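Local atomic coordinates of D-alanine--D-alanine ligase (Coxiella burnetii, PDB entry 3TQT), a protein that catalyses the ATP-dependent joining of two D-alanine molecules into D-alanyl-D-alanine, a building block of bacterial peptidoglycan. Residues A[136-144]-A[185-193]; A[226-237]-A[297-308]. All coordinates share one frame; numbering follows the deposited sequence.

Interaction 1: A[136-144]-A[185-193]; sequences AVCMEKDLT and VKAVSLGSS
Glu140, the residue at which the helix ending at Met139 gives way to the one starting at Lys141, comes with its CA 4.7 Å from the CA of Ser189, and the backbone N of Lys141 donates an almost linear bond (177°) to Val188 O at 3.0 Å. The side chain of Lys141 then runs alongside the same carbonyl. Bends at chi3 and chi4 (-79° and -78°) fold it back, and NZ settles among three backbone carbonyls, Val188 O at 3.1 Å, Ala187 O and Leu190 O, with a weak bond to each. The Lys141 side chain also touches Glu316, a predicted magnesium ligand.

Residues 185-193 are the end of strand 183-187 and the turn after it, in the ATP-grasp part of the ligase and within its predicted ATP-binding region. The contact thus sets this turn against the break between helices 132-139 and 141-150.

The two methyls of Val188 each meet an acid: CG2 lies 3.4 Å from Glu140 OE1, and CG1 is equally near Asp142 OD1. Arg218 forms salt bridges to both of those oxygens, and Thr160 bonds to Asp142 OD2. Ser189 CB packs against Glu140 OE2 at 3.6 Å. A water lies between Glu140 OE1 and Ser189 OG, its contact to the latter weak; the stronger partner of Ser189 OG is Asp216.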
loop_
_atom_site.group_PDB
_atom_site.type_symbol
_atom_site.label_atom_id
_atom_site.label_comp_id
_atom_site.label_asym_id
_atom_site.label_seq_id
_atom_site.Cartn_x
_atom_site.Cartn_y
_atom_site.Cartn_z
ATOM N N ALA A 136 -2.645 3.196 -1.063
ATOM C CA ALA A 136 -1.594 3.260 -2.079
ATOM C C ALA A 136 -2.208 3.374 -3.456
ATOM O O ALA A 136 -1.769 4.173 -4.280
ATOM C CB ALA A 136 -0.679 2.052 -1.986
ATOM N N VAL A 137 -3.243 2.589 -3.709
ATOM C CA VAL A 137 -3.928 2.671 -4.991
ATOM C C VAL A 137 -4.551 4.055 -5.248
ATOM O O VAL A 137 -4.475 4.583 -6.359
ATOM C CB VAL A 137 -4.996 1.568 -5.138
ATOM C CG1 VAL A 137 -5.896 1.838 -6.337
ATOM C CG2 VAL A 137 -4.324 0.211 -5.273
ATOM N N CYS A 138 -5.157 4.639 -4.225
ATOM C CA CYS A 138 -5.835 5.921 -4.385
ATOM C C CYS A 138 -4.856 7.096 -4.403
ATOM O O CYS A 138 -5.136 8.145 -4.993
ATOM C CB CYS A 138 -6.878 6.113 -3.283
ATOM S SG CYS A 138 -8.302 5.027 -3.441
ATOM N N MET A 139 -3.717 6.915 -3.752
ATOM C CA MET A 139 -2.701 7.964 -3.664
ATOM C C MET A 139 -2.033 8.218 -5.011
ATOM O O MET A 139 -1.727 9.359 -5.359
ATOM C CB MET A 139 -1.637 7.570 -2.639
ATOM C CG MET A 139 -0.567 8.601 -2.429
ATOM S SD MET A 139 -1.127 9.862 -1.277
ATOM C CE MET A 139 0.292 10.958 -1.277
ATOM N N GLU A 140 -1.803 7.153 -5.767
ATOM C CA GLU A 140 -1.187 7.269 -7.084
ATOM C C GLU A 140 -2.321 7.360 -8.096
ATOM O O GLU A 140 -2.933 6.359 -8.455
ATOM C CB GLU A 140 -0.308 6.062 -7.397
ATOM C CG GLU A 140 0.592 5.637 -6.248
ATOM C CD GLU A 140 1.938 6.318 -6.285
ATOM O OE1 GLU A 140 2.429 6.605 -7.398
ATOM O OE2 GLU A 140 2.509 6.570 -5.204
ATOM N N LYS A 141 -2.591 8.575 -8.544
ATOM C CA LYS A 141 -3.798 8.878 -9.304
ATOM C C LYS A 141 -3.898 8.118 -10.610
ATOM O O LYS A 141 -5.004 7.794 -11.052
ATOM C CB LYS A 141 -3.901 10.390 -9.539
ATOM C CG LYS A 141 -3.977 11.176 -8.229
ATOM C CD LYS A 141 -4.157 12.663 -8.480
ATOM C CE LYS A 141 -2.840 13.329 -8.847
ATOM N NZ LYS A 141 -1.990 13.561 -7.649
ATOM N N ASP A 142 -2.754 7.819 -11.222
ATOM C CA ASP A 142 -2.769 7.050 -12.456
ATOM C C ASP A 142 -3.078 5.577 -12.181
ATOM O O ASP A 142 -3.793 4.922 -12.950
ATOM C CB ASP A 142 -1.462 7.214 -13.249
ATOM C CG ASP A 142 -0.206 6.754 -12.471
ATOM O OD1 ASP A 142 -0.184 6.769 -11.213
ATOM O OD2 ASP A 142 0.772 6.384 -13.144
ATOM N N LEU A 143 -2.558 5.067 -11.067
ATOM C CA LEU A 143 -2.883 3.703 -10.643
ATOM C C LEU A 143 -4.372 3.604 -10.313
ATOM O O LEU A 143 -5.029 2.632 -10.679
ATOM C CB LEU A 143 -2.027 3.286 -9.440
ATOM C CG LEU A 143 -2.305 1.917 -8.818
ATOM C CD1 LEU A 143 -2.189 0.807 -9.874
ATOM C CD2 LEU A 143 -1.357 1.683 -7.632
ATOM N N THR A 144 -4.906 4.613 -9.630
ATOM C CA THR A 144 -6.335 4.650 -9.327
ATOM C C THR A 144 -7.142 4.517 -10.612
ATOM O O THR A 144 -8.050 3.691 -10.717
ATOM C CB THR A 144 -6.768 5.991 -8.675
ATOM O OG1 THR A 144 -5.814 6.395 -7.693
ATOM C CG2 THR A 144 -8.136 5.837 -8.023
ATOM N N VAL A 185 0.115 18.688 -16.675
ATOM C CA VAL A 185 1.196 17.788 -16.304
ATOM C C VAL A 185 1.228 17.749 -14.786
ATOM O O VAL A 185 1.488 18.764 -14.148
ATOM C CB VAL A 185 2.546 18.251 -16.887
ATOM C CG1 VAL A 185 3.684 17.324 -16.433
ATOM C CG2 VAL A 185 2.459 18.308 -18.417
ATOM N N LYS A 186 0.944 16.572 -14.227
ATOM C CA LYS A 186 0.663 16.393 -12.804
ATOM C C LYS A 186 1.575 15.331 -12.191
ATOM O O LYS A 186 1.766 14.275 -12.781
ATOM C CB LYS A 186 -0.757 15.834 -12.626
ATOM C CG LYS A 186 -1.919 16.775 -12.845
ATOM C CD LYS A 186 -3.210 16.032 -12.462
ATOM C CE LYS A 186 -4.412 16.955 -12.334
ATOM N NZ LYS A 186 -4.772 17.610 -13.627
ATOM N N ALA A 187 2.093 15.578 -10.992
ATOM C CA ALA A 187 2.695 14.484 -10.238
ATOM C C ALA A 187 1.614 13.426 -10.001
ATOM O O ALA A 187 0.448 13.763 -9.749
ATOM C CB ALA A 187 3.239 14.991 -8.911
ATOM N N VAL A 188 1.974 12.156 -10.084
ATOM C CA VAL A 188 0.981 11.103 -9.822
ATOM C C VAL A 188 0.522 11.094 -8.368
ATOM O O VAL A 188 -0.622 10.760 -8.072
ATOM C CB VAL A 188 1.487 9.682 -10.186
ATOM C CG1 VAL A 188 1.743 9.558 -11.684
ATOM C CG2 VAL A 188 2.722 9.332 -9.363
ATOM N N SER A 189 1.400 11.482 -7.455
ATOM C CA SER A 189 1.109 11.241 -6.050
ATOM C C SER A 189 1.257 12.469 -5.168
ATOM O O SER A 189 1.338 12.346 -3.953
ATOM C CB SER A 189 2.021 10.131 -5.519
ATOM O OG SER A 189 3.357 10.594 -5.437
ATOM N N LEU A 190 1.299 13.652 -5.772
ATOM C CA LEU A 190 1.418 14.882 -4.993
ATOM C C LEU A 190 0.267 15.827 -5.315
ATOM O O LEU A 190 -0.072 16.025 -6.485
ATOM C CB LEU A 190 2.753 15.575 -5.271
ATOM C CG LEU A 190 3.999 14.715 -5.073
ATOM C CD1 LEU A 190 5.248 15.498 -5.480
ATOM C CD2 LEU A 190 4.087 14.239 -3.628
ATOM N N GLY A 191 -0.316 16.422 -4.277
ATOM C CA GLY A 191 -1.502 17.251 -4.435
ATOM C C GLY A 191 -1.257 18.743 -4.602
ATOM O O GLY A 191 -1.996 19.420 -5.321
ATOM N N SER A 192 -0.233 19.263 -3.933
ATOM C CA SER A 192 0.099 20.681 -4.038
ATOM C C SER A 192 0.053 21.173 -5.484
ATOM O O SER A 192 0.417 20.451 -6.413
ATOM C CB SER A 192 1.474 20.966 -3.431
ATOM O OG SER A 192 1.926 22.267 -3.763
ATOM N N SER A 193 -0.406 22.409 -5.657
ATOM C CA SER A 193 -0.531 23.024 -6.972
ATOM C C SER A 193 0.818 23.168 -7.667
ATOM O O SER A 193 0.886 23.295 -8.887
ATOM C CB SER A 193 -1.188 24.397 -6.844
ATOM O OG SER A 193 -0.376 25.271 -6.078
HETATM O O HOH W 1 4.911 8.121 -7.046
#

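Interaction 2: A[226-237]-A[297-308]; sequences RGREIECAVLGN and SGMARVDFFVTP
Glu229 lays its side chain alongside the ring of Phe305, both pointing the same way, with CG 3.7 Å from Phe305 CE1 and the carboxylate turned 29° from the ring plane. The pair belongs to two neighbouring inner strands, 228-236 and 298-306, of the five-stranded antiparallel sheet in the ATP-grasp region. Paired backbone bonds link Arg228 with Val306, Ile230 with Phe304, Cys232 with Val302 and Val234 with Ala300.

Ile230, Cys232, Val234, Val302, Phe304 and Val306 give one face an apolar patch. Ile230 and Val306 cross obliquely, CG1 of Ile230 coming within 3.6 Å of Val306 CG2; helix 277-293 covers Ile230 and Val234. On the other face, a charged group stands midway along the strands. Arg301, bent at chi3 (69°), swings its guanidinium side-on to Asp303: NE reaches OD1 of Asp303 at 2.8 Å and NH2 reaches OD2, nearly straight and in the guanidinium plane, each oxygen using its syn lone pair. Glu231 sets its carboxylate almost parallel to that guanidinium, 5° between planes, with OE2 over its face and OE1 3.3 Å from Arg301 NE in a salt bridge of charges alone. Arg301 thereby probably offsets two acids that stand close, Glu231 OE2 and Asp303 OD1 being 3.7 Å apart. Asp303 is a predicted magnesium ligand, as are neighbouring Glu316 and Asn318, so the network borders the presumed metal site, and the two bonds from Arg301 hold the Asp303 carboxylate in a set rotation.

Beyond Gly236, Asn237 ND2 bonds to Leu350 O, while Asn237 OD1 accepts the Gly298 N-H at 3.1 Å, nearly along the C=O axis.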
loop_
_atom_site.group_PDB
_atom_site.type_symbol
_atom_site.label_atom_id
_atom_site.label_comp_id
_atom_site.label_asym_id
_atom_site.label_seq_id
_atom_site.Cartn_x
_atom_site.Cartn_y
_atom_site.Cartn_z
ATOM N N ARG A 226 -13.479 20.454 -19.983
ATOM C CA ARG A 226 -14.479 21.452 -19.627
ATOM C C ARG A 226 -15.549 20.769 -18.782
ATOM O O ARG A 226 -16.001 19.662 -19.095
ATOM C CB ARG A 226 -15.102 22.105 -20.864
ATOM C CG ARG A 226 -16.003 23.300 -20.527
ATOM C CD ARG A 226 -16.699 23.880 -21.758
ATOM N NE ARG A 226 -15.760 24.097 -22.855
ATOM C CZ ARG A 226 -16.088 24.011 -24.141
ATOM N NH1 ARG A 226 -17.335 23.716 -24.486
ATOM N NH2 ARG A 226 -15.166 24.211 -25.077
ATOM N N GLY A 227 -15.942 21.408 -17.693
ATOM C CA GLY A 227 -16.979 20.830 -16.867
ATOM C C GLY A 227 -16.856 21.239 -15.425
ATOM O O GLY A 227 -15.920 21.932 -15.036
ATOM N N ARG A 228 -17.814 20.796 -14.626
ATOM C CA ARG A 228 -17.837 21.157 -13.227
ATOM C C ARG A 228 -17.098 20.115 -12.403
ATOM O O ARG A 228 -17.115 18.925 -12.722
ATOM C CB ARG A 228 -19.281 21.301 -12.748
ATOM C CG ARG A 228 -20.058 22.353 -13.511
ATOM C CD ARG A 228 -21.157 22.921 -12.653
ATOM N NE ARG A 228 -22.391 22.161 -12.750
ATOM C CZ ARG A 228 -23.408 22.295 -11.904
ATOM N NH1 ARG A 228 -23.319 23.140 -10.880
ATOM N NH2 ARG A 228 -24.505 21.571 -12.071
ATOM N N GLU A 229 -16.432 20.576 -11.349
ATOM C CA GLU A 229 -15.752 19.672 -10.430
ATOM C C GLU A 229 -16.709 19.336 -9.305
ATOM O O GLU A 229 -16.972 20.162 -8.433
ATOM C CB GLU A 229 -14.478 20.307 -9.888
ATOM C CG GLU A 229 -13.539 20.764 -10.990
ATOM C CD GLU A 229 -12.097 20.698 -10.570
ATOM O OE1 GLU A 229 -11.743 19.773 -9.808
ATOM O OE2 GLU A 229 -11.320 21.573 -10.996
ATOM N N ILE A 230 -17.235 18.116 -9.358
ATOM C CA ILE A 230 -18.258 17.658 -8.432
ATOM C C ILE A 230 -17.616 16.649 -7.492
ATOM O O ILE A 230 -16.754 15.863 -7.903
ATOM C CB ILE A 230 -19.419 17.008 -9.194
ATOM C CG1 ILE A 230 -20.008 18.003 -10.209
ATOM C CG2 ILE A 230 -20.484 16.484 -8.224
ATOM C CD1 ILE A 230 -20.499 19.292 -9.594
ATOM N N GLU A 231 -17.996 16.695 -6.222
ATOM C CA GLU A 231 -17.421 15.781 -5.253
ATOM C C GLU A 231 -18.529 15.023 -4.554
ATOM O O GLU A 231 -19.669 15.477 -4.501
ATOM C CB GLU A 231 -16.582 16.544 -4.238
ATOM C CG GLU A 231 -15.515 17.406 -4.873
ATOM C CD GLU A 231 -14.650 18.079 -3.838
ATOM O OE1 GLU A 231 -15.081 18.140 -2.668
ATOM O OE2 GLU A 231 -13.539 18.520 -4.188
ATOM N N CYS A 232 -18.187 13.852 -4.036
ATOM C CA CYS A 232 -19.155 13.026 -3.343
ATOM C C CYS A 232 -18.445 12.295 -2.216
ATOM O O CYS A 232 -17.397 11.682 -2.420
ATOM C CB CYS A 232 -19.797 12.038 -4.318
ATOM S SG CYS A 232 -21.087 11.011 -3.599
ATOM N N ALA A 233 -19.011 12.389 -1.020
ATOM C CA ALA A 233 -18.424 11.762 0.148
ATOM C C ALA A 233 -19.011 10.372 0.279
ATOM O O ALA A 233 -20.226 10.203 0.260
ATOM C CB ALA A 233 -18.718 12.575 1.389
ATOM N N VAL A 234 -18.137 9.380 0.392
ATOM C CA VAL A 234 -18.557 7.995 0.578
ATOM C C VAL A 234 -18.187 7.527 1.983
ATOM O O VAL A 234 -17.120 7.860 2.514
ATOM C CB VAL A 234 -17.915 7.074 -0.474
ATOM C CG1 VAL A 234 -18.332 5.615 -0.254
ATOM C CG2 VAL A 234 -18.303 7.529 -1.875
ATOM N N LEU A 235 -19.090 6.773 2.591
ATOM C CA LEU A 235 -18.880 6.273 3.945
ATOM C C LEU A 235 -19.306 4.825 4.033
ATOM O O LEU A 235 -20.407 4.462 3.614
ATOM C CB LEU A 235 -19.705 7.089 4.921
ATOM C CG LEU A 235 -19.747 6.622 6.368
ATOM C CD1 LEU A 235 -18.395 6.824 7.027
ATOM C CD2 LEU A 235 -20.829 7.421 7.085
ATOM N N GLY A 236 -18.431 3.996 4.587
ATOM C CA GLY A 236 -18.789 2.614 4.831
ATOM C C GLY A 236 -17.618 1.684 4.618
ATOM O O GLY A 236 -16.529 2.114 4.252
ATOM N N ASN A 237 -17.866 0.399 4.846
ATOM C CA ASN A 237 -16.902 -0.637 4.553
ATOM C C ASN A 237 -17.446 -1.402 3.369
ATOM O O ASN A 237 -17.246 -1.000 2.233
ATOM C CB ASN A 237 -16.714 -1.564 5.762
ATOM C CG ASN A 237 -15.798 -0.963 6.813
ATOM O OD1 ASN A 237 -15.045 -0.035 6.520
ATOM N ND2 ASN A 237 -15.850 -1.495 8.039
ATOM N N SER A 297 -12.024 1.498 2.513
ATOM C CA SER A 297 -12.694 1.236 3.771
ATOM C C SER A 297 -12.907 2.548 4.457
ATOM O O SER A 297 -12.103 3.475 4.298
ATOM C CB SER A 297 -11.820 0.358 4.673
ATOM O OG SER A 297 -11.816 -0.968 4.216
ATOM N N GLY A 298 -13.994 2.623 5.215
ATOM C CA GLY A 298 -14.284 3.770 6.058
ATOM C C GLY A 298 -14.814 4.956 5.278
ATOM O O GLY A 298 -16.011 5.237 5.287
ATOM N N MET A 299 -13.919 5.646 4.582
ATOM C CA MET A 299 -14.304 6.876 3.891
ATOM C C MET A 299 -13.461 7.175 2.662
ATOM O O MET A 299 -12.291 6.799 2.578
ATOM C CB MET A 299 -14.181 8.053 4.851
ATOM C CG MET A 299 -12.800 8.144 5.495
ATOM S SD MET A 299 -12.520 9.703 6.355
ATOM C CE MET A 299 -13.168 10.829 5.145
ATOM N N ALA A 300 -14.070 7.880 1.717
ATOM C CA ALA A 300 -13.333 8.456 0.609
ATOM C C ALA A 300 -14.119 9.644 0.099
ATOM O O ALA A 300 -15.347 9.633 0.100
ATOM C CB ALA A 300 -13.165 7.446 -0.504
ATOM N N ARG A 301 -13.413 10.667 -0.357
ATOM C CA ARG A 301 -14.061 11.657 -1.181
ATOM C C ARG A 301 -13.709 11.365 -2.631
ATOM O O ARG A 301 -12.533 11.366 -2.998
ATOM C CB ARG A 301 -13.618 13.065 -0.814
ATOM C CG ARG A 301 -14.580 14.115 -1.314
ATOM C CD ARG A 301 -14.017 15.500 -1.094
ATOM N NE ARG A 301 -12.881 15.728 -1.980
ATOM C CZ ARG A 301 -11.722 16.243 -1.593
ATOM N NH1 ARG A 301 -11.538 16.582 -0.323
ATOM N NH2 ARG A 301 -10.752 16.424 -2.482
ATOM N N VAL A 302 -14.729 11.098 -3.444
ATOM C CA VAL A 302 -14.525 10.861 -4.870
ATOM C C VAL A 302 -14.768 12.149 -5.621
ATOM O O VAL A 302 -15.843 12.757 -5.495
ATOM C CB VAL A 302 -15.490 9.802 -5.414
ATOM C CG1 VAL A 302 -15.128 9.467 -6.858
ATOM C CG2 VAL A 302 -15.458 8.555 -4.541
ATOM N N ASP A 303 -13.759 12.570 -6.382
ATOM C CA ASP A 303 -13.804 13.822 -7.125
ATOM C C ASP A 303 -14.027 13.512 -8.587
ATOM O O ASP A 303 -13.340 12.669 -9.164
ATOM C CB ASP A 303 -12.510 14.614 -6.945
ATOM C CG ASP A 303 -12.263 15.014 -5.492
ATOM O OD1 ASP A 303 -13.175 14.857 -4.645
ATOM O OD2 ASP A 303 -11.147 15.485 -5.201
ATOM N N PHE A 304 -15.010 14.189 -9.161
ATOM C CA PHE A 304 -15.426 13.958 -10.530
ATOM C C PHE A 304 -15.286 15.220 -11.359
ATOM O O PHE A 304 -15.234 16.335 -10.827
ATOM C CB PHE A 304 -16.913 13.642 -10.574
ATOM C CG PHE A 304 -17.322 12.400 -9.847
ATOM C CD1 PHE A 304 -17.569 11.232 -10.539
ATOM C CD2 PHE A 304 -17.545 12.423 -8.486
ATOM C CE1 PHE A 304 -17.982 10.099 -9.872
ATOM C CE2 PHE A 304 -17.958 11.295 -7.813
ATOM C CZ PHE A 304 -18.184 10.137 -8.498
ATOM N N PHE A 305 -15.280 15.034 -12.674
ATOM C CA PHE A 305 -15.677 16.092 -13.601
ATOM C C PHE A 305 -17.036 15.700 -14.156
ATOM O O PHE A 305 -17.288 14.527 -14.443
ATOM C CB PHE A 305 -14.663 16.248 -14.735
ATOM C CG PHE A 305 -13.502 17.120 -14.377
ATOM C CD1 PHE A 305 -13.566 18.487 -14.565
ATOM C CD2 PHE A 305 -12.357 16.576 -13.825
ATOM C CE1 PHE A 305 -12.497 19.298 -14.224
ATOM C CE2 PHE A 305 -11.284 17.377 -13.485
ATOM C CZ PHE A 305 -11.358 18.741 -13.682
ATOM N N VAL A 306 -17.934 16.671 -14.264
ATOM C CA VAL A 306 -19.166 16.467 -15.007
ATOM C C VAL A 306 -19.118 17.399 -16.206
ATOM O O VAL A 306 -19.074 18.617 -16.050
ATOM C CB VAL A 306 -20.408 16.770 -14.170
ATOM C CG1 VAL A 306 -21.663 16.657 -15.033
ATOM C CG2 VAL A 306 -20.477 15.829 -12.996
ATOM N N THR A 307 -19.095 16.815 -17.400
ATOM C CA THR A 307 -18.930 17.587 -18.619
ATOM C C THR A 307 -20.215 18.338 -18.958
ATOM O O THR A 307 -21.292 18.052 -18.416
ATOM C CB THR A 307 -18.549 16.686 -19.820
ATOM O OG1 THR A 307 -19.666 15.866 -20.172
ATOM C CG2 THR A 307 -17.367 15.795 -19.471
ATOM N N PRO A 308 -20.106 19.309 -19.858
ATOM C CA PRO A 308 -21.307 20.034 -20.278
ATOM C C PRO A 308 -22.360 19.085 -20.849
ATOM O O PRO A 308 -23.551 19.316 -20.656
ATOM C CB PRO A 308 -20.776 20.975 -21.348
ATOM C CG PRO A 308 -19.367 21.236 -20.926
ATOM C CD PRO A 308 -18.874 19.914 -20.394
HETATM O O HOH W 2 -12.867 17.031 -9.468
#

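Overall arrangement
From the N terminus, the chain first forms the seven-stranded mixed sheet, then helices 132-139 and 141-150. Interaction 1 closes a loop of 40 residues, bringing the turn after strand 183-187, in the four-stranded antiparallel sheet, back to the junction of those helices. Only after it closes does interaction 2 open, closing a 59-residue loop that contains strands 241-249 and 268-270 and helix 277-293. The two loops therefore follow in series, neither nesting nor crossing. The centres of interactions 1 and 2 are about 15 Å apart, and the nearest atoms of interactions 1 and 2 about 6 Å, without touching. Strand 312-318, next to 298-306, bridges them: its Glu316 meets Lys141 of interaction 1 and lies near Asp303 of interaction 2.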